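Local coordinates for methylmalonate-semialdehyde dehydrogenase (Oceanimonas doudoroffii, PDB 4ZZ7), which catalyses the NAD-dependent, acylating oxidation of methylmalonate semialdehyde, as a member of the aldehyde dehydrogenase family, at residues A[367-375]-A[388-396]; A[407-418]-A[432-442]. All coordinates share one frame; numbering follows the deposited sequence.

Contact 1 (A[367-375]-A[388-396])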
loop_
_atom_site.group_PDB
_atom_site.type_symbol
_atom_site.label_atom_id
_atom_site.label_comp_id
_atom_site.label_asym_id
_atom_site.label_seq_id
_atom_site.Cartn_x
_atom_site.Cartn_y
_atom_site.Cartn_z
ATOM N N VAL A 367 -24.765 16.207 -36.847
ATOM C CA VAL A 367 -23.536 16.425 -37.619
ATOM C C VAL A 367 -22.935 15.065 -37.968
ATOM O O VAL A 367 -22.806 14.178 -37.118
ATOM C CB VAL A 367 -22.479 17.243 -36.846
ATOM C CG1 VAL A 367 -21.217 17.429 -37.686
ATOM C CG2 VAL A 367 -23.039 18.600 -36.414
ATOM N N GLY A 368 -22.563 14.906 -39.228
ATOM C CA GLY A 368 -22.059 13.633 -39.693
ATOM C C GLY A 368 -20.579 13.543 -39.456
ATOM O O GLY A 368 -19.907 14.551 -39.287
ATOM N N GLY A 369 -20.061 12.330 -39.472
ATOM C CA GLY A 369 -18.638 12.108 -39.233
ATOM C C GLY A 369 -17.802 12.749 -40.325
ATOM O O GLY A 369 -17.965 12.424 -41.489
ATOM N N THR A 370 -16.921 13.669 -39.947
ATOM C CA THR A 370 -16.105 14.411 -40.901
ATOM C C THR A 370 -14.616 14.123 -40.707
ATOM O O THR A 370 -14.173 13.910 -39.588
ATOM C CB THR A 370 -16.366 15.940 -40.824
ATOM O OG1 THR A 370 -15.413 16.562 -39.965
ATOM C CG2 THR A 370 -17.742 16.243 -40.327
ATOM N N LEU A 371 -13.865 14.145 -41.807
ATOM C CA LEU A 371 -12.409 13.981 -41.801
ATOM C C LEU A 371 -11.799 15.231 -42.397
ATOM O O LEU A 371 -12.194 15.625 -43.491
ATOM C CB LEU A 371 -12.011 12.790 -42.647
ATOM C CG LEU A 371 -10.765 12.031 -42.206
ATOM C CD1 LEU A 371 -10.422 10.954 -43.217
ATOM C CD2 LEU A 371 -9.573 12.947 -42.051
ATOM N N ILE A 372 -10.868 15.865 -41.681
ATOM C CA ILE A 372 -10.117 17.031 -42.193
ATOM C C ILE A 372 -8.660 16.597 -42.364
ATOM O O ILE A 372 -8.141 15.891 -41.516
ATOM C CB ILE A 372 -10.221 18.241 -41.253
ATOM C CG1 ILE A 372 -11.691 18.560 -40.987
ATOM C CG2 ILE A 372 -9.562 19.438 -41.896
ATOM C CD1 ILE A 372 -11.938 19.679 -39.994
ATOM N N ASP A 373 -8.009 16.984 -43.456
ATOM C CA ASP A 373 -6.615 16.572 -43.722
ATOM C C ASP A 373 -5.782 17.838 -43.922
ATOM O O ASP A 373 -6.329 18.922 -44.163
ATOM C CB ASP A 373 -6.559 15.606 -44.932
ATOM C CG ASP A 373 -5.181 14.882 -45.117
ATOM O OD1 ASP A 373 -4.305 14.878 -44.227
ATOM O OD2 ASP A 373 -4.971 14.301 -46.201
ATOM N N HIS A 374 -4.465 17.706 -43.751
ATOM C CA HIS A 374 -3.499 18.823 -43.897
ATOM C C HIS A 374 -3.806 19.987 -42.954
ATOM O O HIS A 374 -3.847 21.151 -43.375
ATOM C CB HIS A 374 -3.429 19.317 -45.351
ATOM C CG HIS A 374 -3.167 18.225 -46.335
ATOM N ND1 HIS A 374 -4.125 17.776 -47.221
ATOM C CD2 HIS A 374 -2.068 17.463 -46.548
ATOM C CE1 HIS A 374 -3.621 16.794 -47.950
ATOM N NE2 HIS A 374 -2.377 16.580 -47.556
ATOM N N VAL A 375 -4.022 19.663 -41.679
ATOM C CA VAL A 375 -4.309 20.687 -40.678
ATOM C C VAL A 375 -2.974 21.086 -40.091
ATOM O O VAL A 375 -2.029 20.280 -40.086
ATOM C CB VAL A 375 -5.323 20.248 -39.579
ATOM C CG1 VAL A 375 -6.450 19.409 -40.156
ATOM C CG2 VAL A 375 -4.648 19.491 -38.464
ATOM N N GLY A 388 -17.062 17.561 -31.378
ATOM C CA GLY A 388 -18.047 17.033 -32.311
ATOM C C GLY A 388 -17.422 15.897 -33.101
ATOM O O GLY A 388 -16.242 15.609 -32.941
ATOM N N PRO A 389 -18.197 15.261 -33.983
ATOM C CA PRO A 389 -17.705 14.089 -34.707
ATOM C C PRO A 389 -16.708 14.448 -35.828
ATOM O O PRO A 389 -17.033 14.335 -37.005
ATOM C CB PRO A 389 -18.998 13.453 -35.251
ATOM C CG PRO A 389 -19.950 14.586 -35.390
ATOM C CD PRO A 389 -19.552 15.651 -34.411
ATOM N N VAL A 390 -15.498 14.865 -35.454
ATOM C CA VAL A 390 -14.539 15.419 -36.411
ATOM C C VAL A 390 -13.166 14.853 -36.114
ATOM O O VAL A 390 -12.682 14.988 -35.002
ATOM C CB VAL A 390 -14.492 16.970 -36.321
ATOM C CG1 VAL A 390 -13.481 17.575 -37.292
ATOM C CG2 VAL A 390 -15.873 17.578 -36.552
ATOM N N LEU A 391 -12.537 14.249 -37.113
ATOM C CA LEU A 391 -11.168 13.780 -36.985
ATOM C C LEU A 391 -10.216 14.595 -37.860
ATOM O O LEU A 391 -10.353 14.603 -39.070
ATOM C CB LEU A 391 -11.086 12.327 -37.402
ATOM C CG LEU A 391 -10.022 11.447 -36.725
ATOM C CD1 LEU A 391 -9.721 10.240 -37.612
ATOM C CD2 LEU A 391 -8.728 12.168 -36.360
ATOM N N GLN A 392 -9.258 15.276 -37.225
ATOM C CA GLN A 392 -8.184 16.041 -37.900
ATOM C C GLN A 392 -6.904 15.214 -38.014
ATOM O O GLN A 392 -6.550 14.480 -37.098
ATOM C CB GLN A 392 -7.895 17.336 -37.132
ATOM C CG GLN A 392 -8.982 18.374 -37.314
ATOM C CD GLN A 392 -8.983 19.463 -36.262
ATOM O OE1 GLN A 392 -8.938 19.189 -35.070
ATOM N NE2 GLN A 392 -9.088 20.708 -36.700
ATOM N N VAL A 393 -6.198 15.328 -39.131
ATOM C CA VAL A 393 -4.922 14.590 -39.306
ATOM C C VAL A 393 -3.798 15.540 -39.699
ATOM O O VAL A 393 -3.876 16.208 -40.720
ATOM C CB VAL A 393 -5.034 13.385 -40.269
ATOM C CG1 VAL A 393 -6.076 13.651 -41.314
ATOM C CG2 VAL A 393 -3.711 13.027 -40.927
ATOM N N VAL A 394 -2.788 15.600 -38.838
ATOM C CA VAL A 394 -1.597 16.381 -39.055
ATOM C C VAL A 394 -0.524 15.433 -39.570
ATOM O O VAL A 394 -0.473 14.261 -39.190
ATOM C CB VAL A 394 -1.097 17.033 -37.742
ATOM C CG1 VAL A 394 0.219 17.791 -37.950
ATOM C CG2 VAL A 394 -2.153 17.972 -37.172
ATOM N N ARG A 395 0.333 15.967 -40.438
ATOM C CA ARG A 395 1.471 15.244 -40.974
ATOM C C ARG A 395 2.735 15.885 -40.397
ATOM O O ARG A 395 2.804 17.104 -40.256
ATOM C CB ARG A 395 1.419 15.271 -42.508
ATOM C CG ARG A 395 0.224 14.492 -43.077
ATOM C CD ARG A 395 -0.309 15.051 -44.394
ATOM N NE ARG A 395 -1.457 14.288 -44.899
ATOM C CZ ARG A 395 -1.378 13.120 -45.543
ATOM N NH1 ARG A 395 -2.482 12.508 -45.964
ATOM N NH2 ARG A 395 -0.212 12.560 -45.783
ATOM N N VAL A 396 3.685 15.054 -39.988
ATOM C CA VAL A 396 4.992 15.498 -39.489
ATOM C C VAL A 396 6.106 14.539 -39.972
ATOM O O VAL A 396 5.863 13.410 -40.423
ATOM C CB VAL A 396 5.073 15.636 -37.930
ATOM C CG1 VAL A 396 4.108 16.675 -37.382
ATOM C CG2 VAL A 396 4.831 14.307 -37.241
#

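Contact 2 (A[407-418]-A[432-442]). With NAD (nicotinamide-adenine-dinucleotide), chain M.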
loop_
_atom_site.group_PDB
_atom_site.type_symbol
_atom_site.label_atom_id
_atom_site.label_comp_id
_atom_site.label_asym_id
_atom_site.label_seq_id
_atom_site.Cartn_x
_atom_site.Cartn_y
_atom_site.Cartn_z
ATOM N N ASP A 407 2.970 18.163 -26.724
ATOM C CA ASP A 407 3.419 18.893 -25.524
ATOM C C ASP A 407 3.189 20.397 -25.631
ATOM O O ASP A 407 2.968 21.069 -24.627
ATOM C CB ASP A 407 4.914 18.670 -25.260
ATOM C CG ASP A 407 5.242 17.255 -24.858
ATOM O OD1 ASP A 407 4.392 16.578 -24.241
ATOM O OD2 ASP A 407 6.365 16.819 -25.177
ATOM N N ALA A 408 3.280 20.928 -26.849
ATOM C CA ALA A 408 3.034 22.357 -27.116
ATOM C C ALA A 408 1.587 22.755 -26.852
ATOM O O ALA A 408 1.337 23.867 -26.413
ATOM C CB ALA A 408 3.405 22.709 -28.553
ATOM N N HIS A 409 0.650 21.843 -27.108
ATOM C CA HIS A 409 -0.780 22.135 -27.008
ATOM C C HIS A 409 -1.204 22.581 -25.612
ATOM O O HIS A 409 -0.585 22.240 -24.604
ATOM C CB HIS A 409 -1.630 20.930 -27.443
ATOM C CG HIS A 409 -2.963 21.320 -27.985
ATOM N ND1 HIS A 409 -4.043 21.583 -27.177
ATOM C CD2 HIS A 409 -3.376 21.556 -29.252
ATOM C CE1 HIS A 409 -5.073 21.947 -27.917
ATOM N NE2 HIS A 409 -4.697 21.935 -29.181
ATOM N N GLU A 410 -2.267 23.367 -25.568
ATOM C CA GLU A 410 -2.810 23.847 -24.299
ATOM C C GLU A 410 -3.124 22.664 -23.365
ATOM O O GLU A 410 -2.580 22.570 -22.246
ATOM C CB GLU A 410 -4.050 24.729 -24.558
ATOM C CG GLU A 410 -4.568 25.531 -23.362
ATOM C CD GLU A 410 -5.899 26.231 -23.649
ATOM O OE1 GLU A 410 -6.256 26.363 -24.857
ATOM O OE2 GLU A 410 -6.591 26.636 -22.669
ATOM N N TYR A 411 -3.983 21.773 -23.861
ATOM C CA TYR A 411 -4.421 20.568 -23.165
ATOM C C TYR A 411 -3.412 19.392 -23.144
ATOM O O TYR A 411 -2.506 19.289 -23.972
ATOM C CB TYR A 411 -5.732 20.086 -23.781
ATOM C CG TYR A 411 -6.836 21.131 -23.851
ATOM C CD1 TYR A 411 -7.209 21.893 -22.727
ATOM C CD2 TYR A 411 -7.530 21.355 -25.034
ATOM C CE1 TYR A 411 -8.229 22.847 -22.802
ATOM C CE2 TYR A 411 -8.549 22.302 -25.107
ATOM C CZ TYR A 411 -8.893 23.043 -23.993
ATOM O OH TYR A 411 -9.914 23.948 -24.082
ATOM N N GLY A 412 -3.586 18.512 -22.164
ATOM C CA GLY A 412 -2.829 17.264 -22.080
ATOM C C GLY A 412 -3.632 16.190 -21.355
ATOM O O GLY A 412 -3.124 15.555 -20.430
ATOM N N ASN A 413 -4.884 15.990 -21.783
ATOM C CA ASN A 413 -5.807 15.084 -21.096
ATOM C C ASN A 413 -5.437 13.652 -21.404
ATOM O O ASN A 413 -5.067 12.918 -20.501
ATOM C CB ASN A 413 -7.272 15.366 -21.465
ATOM C CG ASN A 413 -8.253 15.047 -20.333
ATOM O OD1 ASN A 413 -7.894 15.028 -19.170
ATOM N ND2 ASN A 413 -9.511 14.830 -20.679
ATOM N N GLY A 414 -5.477 13.278 -22.681
ATOM C CA GLY A 414 -5.219 11.899 -23.110
ATOM C C GLY A 414 -4.521 11.825 -24.458
ATOM O O GLY A 414 -4.714 12.690 -25.301
ATOM N N THR A 415 -3.718 10.786 -24.669
ATOM C CA THR A 415 -3.004 10.598 -25.916
ATOM C C THR A 415 -2.843 9.120 -26.196
ATOM O O THR A 415 -3.019 8.299 -25.283
ATOM C CB THR A 415 -1.610 11.215 -25.857
ATOM O OG1 THR A 415 -1.012 11.163 -27.159
ATOM C CG2 THR A 415 -0.705 10.469 -24.871
ATOM N N CYS A 416 -2.499 8.784 -27.448
ATOM C CA CYS A 416 -2.214 7.394 -27.853
ATOM C C CYS A 416 -1.045 7.349 -28.831
ATOM O O CYS A 416 -0.758 8.322 -29.508
ATOM C CB CYS A 416 -3.444 6.699 -28.475
ATOM S SG CYS A 416 -3.126 5.088 -29.331
ATOM N N ILE A 417 -0.376 6.208 -28.890
ATOM C CA ILE A 417 0.571 5.951 -29.941
ATOM C C ILE A 417 0.253 4.595 -30.550
ATOM O O ILE A 417 0.054 3.631 -29.814
ATOM C CB ILE A 417 2.024 5.999 -29.436
ATOM C CG1 ILE A 417 2.988 5.798 -30.603
ATOM C CG2 ILE A 417 2.286 4.964 -28.345
ATOM C CD1 ILE A 417 4.409 6.182 -30.280
ATOM N N PHE A 418 0.186 4.525 -31.882
ATOM C CA PHE A 418 0.076 3.262 -32.575
ATOM C C PHE A 418 1.467 2.856 -33.033
ATOM O O PHE A 418 2.082 3.554 -33.827
ATOM C CB PHE A 418 -0.854 3.401 -33.746
ATOM C CG PHE A 418 -2.254 3.708 -33.353
ATOM C CD1 PHE A 418 -3.049 2.733 -32.794
ATOM C CD2 PHE A 418 -2.779 4.959 -33.547
ATOM C CE1 PHE A 418 -4.357 3.009 -32.439
ATOM C CE2 PHE A 418 -4.078 5.244 -33.202
ATOM C CZ PHE A 418 -4.870 4.272 -32.640
ATOM N N ILE A 432 5.911 11.790 -22.613
ATOM C CA ILE A 432 4.778 12.609 -23.118
ATOM C C ILE A 432 4.065 13.351 -21.991
ATOM O O ILE A 432 3.778 12.769 -20.956
ATOM C CB ILE A 432 3.772 11.797 -23.972
ATOM C CG1 ILE A 432 2.829 12.730 -24.746
ATOM C CG2 ILE A 432 2.982 10.797 -23.142
ATOM C CD1 ILE A 432 3.450 13.330 -26.004
ATOM N N GLN A 433 3.777 14.632 -22.202
ATOM C CA GLN A 433 3.245 15.491 -21.142
ATOM C C GLN A 433 1.723 15.499 -21.118
ATOM O O GLN A 433 1.110 16.564 -21.190
ATOM C CB GLN A 433 3.768 16.920 -21.297
ATOM C CG GLN A 433 5.281 17.053 -21.217
ATOM C CD GLN A 433 5.845 16.624 -19.858
ATOM O OE1 GLN A 433 5.495 17.202 -18.814
ATOM N NE2 GLN A 433 6.718 15.610 -19.859
ATOM N N VAL A 434 1.120 14.306 -21.046
ATOM C CA VAL A 434 -0.324 14.142 -20.815
ATOM C C VAL A 434 -0.579 13.071 -19.747
ATOM O O VAL A 434 0.198 12.134 -19.575
ATOM C CB VAL A 434 -1.126 13.862 -22.124
ATOM C CG1 VAL A 434 -0.333 14.262 -23.349
ATOM C CG2 VAL A 434 -1.550 12.407 -22.255
ATOM N N GLY A 435 -1.701 13.209 -19.061
ATOM C CA GLY A 435 -2.031 12.376 -17.909
ATOM C C GLY A 435 -2.355 10.923 -18.210
ATOM O O GLY A 435 -1.962 10.023 -17.483
ATOM N N MET A 436 -3.105 10.693 -19.271
ATOM C CA MET A 436 -3.505 9.342 -19.632
ATOM C C MET A 436 -3.002 8.959 -21.026
ATOM O O MET A 436 -3.405 9.531 -22.021
ATOM C CB MET A 436 -5.020 9.234 -19.537
ATOM C CG MET A 436 -5.533 9.403 -18.123
ATOM S SD MET A 436 -7.196 10.056 -18.029
ATOM C CE MET A 436 -6.945 11.767 -18.454
ATOM N N VAL A 437 -2.135 7.961 -21.057
ATOM C CA VAL A 437 -1.389 7.557 -22.220
ATOM C C VAL A 437 -1.852 6.186 -22.653
ATOM O O VAL A 437 -1.997 5.280 -21.817
ATOM C CB VAL A 437 0.079 7.417 -21.841
ATOM C CG1 VAL A 437 0.916 7.021 -23.031
ATOM C CG2 VAL A 437 0.589 8.705 -21.239
ATOM N N GLY A 438 -2.054 6.024 -23.957
ATOM C CA GLY A 438 -2.413 4.730 -24.532
ATOM C C GLY A 438 -1.317 4.195 -25.447
ATOM O O GLY A 438 -0.647 4.974 -26.112
ATOM N N ILE A 439 -1.118 2.874 -25.455
ATOM C CA ILE A 439 -0.260 2.201 -26.430
ATOM C C ILE A 439 -1.226 1.358 -27.247
ATOM O O ILE A 439 -1.825 0.437 -26.714
ATOM C CB ILE A 439 0.802 1.312 -25.750
ATOM C CG1 ILE A 439 1.542 2.063 -24.644
ATOM C CG2 ILE A 439 1.811 0.765 -26.738
ATOM C CD1 ILE A 439 2.325 3.273 -25.088
ATOM N N ASN A 440 -1.420 1.719 -28.514
ATOM C CA ASN A 440 -2.411 1.094 -29.396
ATOM C C ASN A 440 -3.836 1.027 -28.832
ATOM O O ASN A 440 -4.617 0.158 -29.209
ATOM C CB ASN A 440 -1.932 -0.299 -29.787
ATOM C CG ASN A 440 -0.559 -0.281 -30.456
ATOM O OD1 ASN A 440 -0.416 0.144 -31.597
ATOM N ND2 ASN A 440 0.441 -0.765 -29.762
ATOM N N ILE A 441 -4.147 1.966 -27.933
ATOM C CA ILE A 441 -5.471 2.157 -27.344
ATOM C C ILE A 441 -5.772 3.643 -27.519
ATOM O O ILE A 441 -5.257 4.455 -26.781
ATOM C CB ILE A 441 -5.511 1.895 -25.816
ATOM C CG1 ILE A 441 -5.114 0.471 -25.445
ATOM C CG2 ILE A 441 -6.909 2.200 -25.263
ATOM C CD1 ILE A 441 -6.201 -0.546 -25.728
ATOM N N PRO A 442 -6.616 4.015 -28.485
ATOM C CA PRO A 442 -6.943 5.435 -28.663
ATOM C C PRO A 442 -7.736 6.064 -27.488
ATOM O O PRO A 442 -7.714 7.278 -27.321
ATOM C CB PRO A 442 -7.798 5.411 -29.918
ATOM C CG PRO A 442 -8.504 4.097 -29.874
ATOM C CD PRO A 442 -7.523 3.135 -29.265
HETATM P PA NAD M . -19.360 23.210 -18.867
HETATM O O1A NAD M . -20.364 24.218 -19.419
HETATM O O2A NAD M . -17.874 23.520 -18.796
HETATM O O5B NAD M . -19.786 22.850 -17.343
HETATM C C5B NAD M . -20.718 21.816 -16.996
HETATM C C4B NAD M . -21.361 22.071 -15.633
HETATM O O4B NAD M . -20.976 23.351 -15.126
HETATM C C3B NAD M . -22.887 22.078 -15.666
HETATM O O3B NAD M . -23.356 21.355 -14.526
HETATM C C2B NAD M . -23.276 23.555 -15.664
HETATM O O2B NAD M . -24.454 23.944 -14.951
HETATM C C1B NAD M . -22.096 24.232 -14.991
HETATM N N9A NAD M . -21.795 25.576 -15.571
HETATM C C8A NAD M . -21.838 25.916 -16.892
HETATM N N7A NAD M . -21.487 27.208 -17.061
HETATM C C5A NAD M . -21.214 27.727 -15.838
HETATM C C6A NAD M . -20.791 29.058 -15.311
HETATM N N6A NAD M . -20.590 30.086 -16.163
HETATM N N1A NAD M . -20.612 29.188 -13.968
HETATM C C2A NAD M . -20.821 28.146 -13.108
HETATM N N3A NAD M . -21.197 26.912 -13.505
HETATM C C4A NAD M . -21.414 26.648 -14.838
HETATM O O3 NAD M . -19.539 21.789 -19.667
HETATM P PN NAD M . -20.742 21.295 -20.664
HETATM O O1N NAD M . -22.027 21.008 -19.881
HETATM O O2N NAD M . -20.822 22.106 -21.965
HETATM O O5D NAD M . -20.032 19.900 -21.021
HETATM C C5D NAD M . -18.961 19.858 -21.980
HETATM C C4D NAD M . -17.538 19.906 -21.387
HETATM O O4D NAD M . -17.179 18.777 -20.559
HETATM C C3D NAD M . -16.488 19.925 -22.512
HETATM O O3D NAD M . -15.941 21.237 -22.677
HETATM C C2D NAD M . -15.411 18.897 -22.134
HETATM O O2D NAD M . -14.088 19.423 -22.285
HETATM C C1D NAD M . -15.762 18.567 -20.694
HETATM N N1N NAD M . -15.379 17.234 -20.242
HETATM C C2N NAD M . -14.257 17.141 -19.516
HETATM C C3N NAD M . -13.827 15.910 -19.032
HETATM C C7N NAD M . -12.553 15.741 -18.238
HETATM O O7N NAD M . -11.447 16.139 -18.620
HETATM N N7N NAD M . -12.667 15.083 -17.098
HETATM C C4N NAD M . -14.601 14.782 -19.283
HETATM C C5N NAD M . -15.767 14.890 -20.029
HETATM C C6N NAD M . -16.141 16.150 -20.502
#

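Contact 1 (A[367-375]-A[388-396])
Asp373 OD1 accepts a hydrogen bond from Arg395 NE at 3.0 Å, part of a salt bridge, and a weak one from the backbone N of His374. Arg395 NH1 reaches Asp373 OD2 at 3.1 Å on the syn lone pair of that oxygen. The arginine grips the carboxylate side-on, with one nitrogen to each oxygen. The carboxylate and guanidinium planes stand 40° apart. Asp373 CG lies anti to the backbone N (chi1 -168°), which carries the carboxylate to the arginine. Arg395 NH2 turns to a second acid, Asp298. A leucine in place of Arg395 would probably leave both aspartates without this positive partner and the Asp373 carboxylate less firmly fixed.

Strands 370-373 and 390-396 run parallel in the central sheet of the catalytic domain. They belong to a beta-alpha-beta unit connected through the short helix 380-383. Thr370 N binds Pro389 O at 3.0 Å, Leu391 N binds Thr370 O, and Ile372 N binds Leu391 O at 2.9 Å. Val393 N to Ile372 O is more bent, at 138°.

On the face of Thr370 and Ile372, Ile372 CD1 meets Val390 CG1 at 3.8 Å, under helix 329-344. On the other face, Leu371 CD2 touches Val393 CG1 at 3.6 Å, and helix 296-308 packs on Leu371 and Asp373. At the N-terminal end of the ladder, the Pro389 ring lies across Val367, with CG 3.9 Å from Val367 CG1.

Contact 2 (A[407-418]-A[432-442])
Thr415 N donates a backbone hydrogen bond to Met436 O at 2.9 Å, and Gly438 N returns to Thr415 O at 2.8 Å. Ile417 N binds Gly438 O. Asn440 N closes the ladder on Ile417 O with a straight bond (170°). The ladder starts with Met436 N on Asn413 O; just ahead of it Gly435 N binds Gly412 O.

One side-chain bond adds to these. Asp407 OD1, at the end of helix 399-408, takes the backbone N of Gln433 at 2.9 Å on its syn side.

The ladder belongs to a beta-alpha-beta unit in which helix 422-431 links parallel strands 411-418 and 436-439. Strand 436-439 also pairs, in parallel, with a strand of a neighbouring subunit, so the sheet continues across the interface.

Side chains pack on both faces. Thr415 OG1 sits anti to the backbone N (chi1 -172°) and bonds His255 O. This turns CG2 to Val434 CG2, 3.4 Å away. Phe428 of helix 422-431 covers Thr415 and Val437. Ile417 and Ile439 lie side by side on that face, CG2 to CD1 at 3.7 Å. On the other face, Cys416 SG stands over the centre of the Phe418 ring, whose CZ meets Pro442 CB at 4.2 Å.

The cofactor is met at Asn413. Its ND2 bonds Cys283 O and makes a weak bond to O7N of the NAD carboxamide at 3.1 Å. Met436 runs alongside Asn413, its CE near OD1.

Along the chain the two contacts follow in series and neither nests nor crosses. Contact 1 comes first and closes the connection through helix 380-383, bringing strand 390-396 beside strand 370-373. Helix 399-408 then leads on to strand 411-418. Contact 2 closes the next connection, through helix 422-431. Both lie in one sheet, with strands 286-292 and 254-258 between strand 390-396 and strand 411-418. Their centres are 17 Å apart, and their nearest atoms about 8 Å. Contact 1 lies toward the end where strand 348-351 joins antiparallel. Contact 2 touches the bound NAD and lies where another subunit extends the sheet.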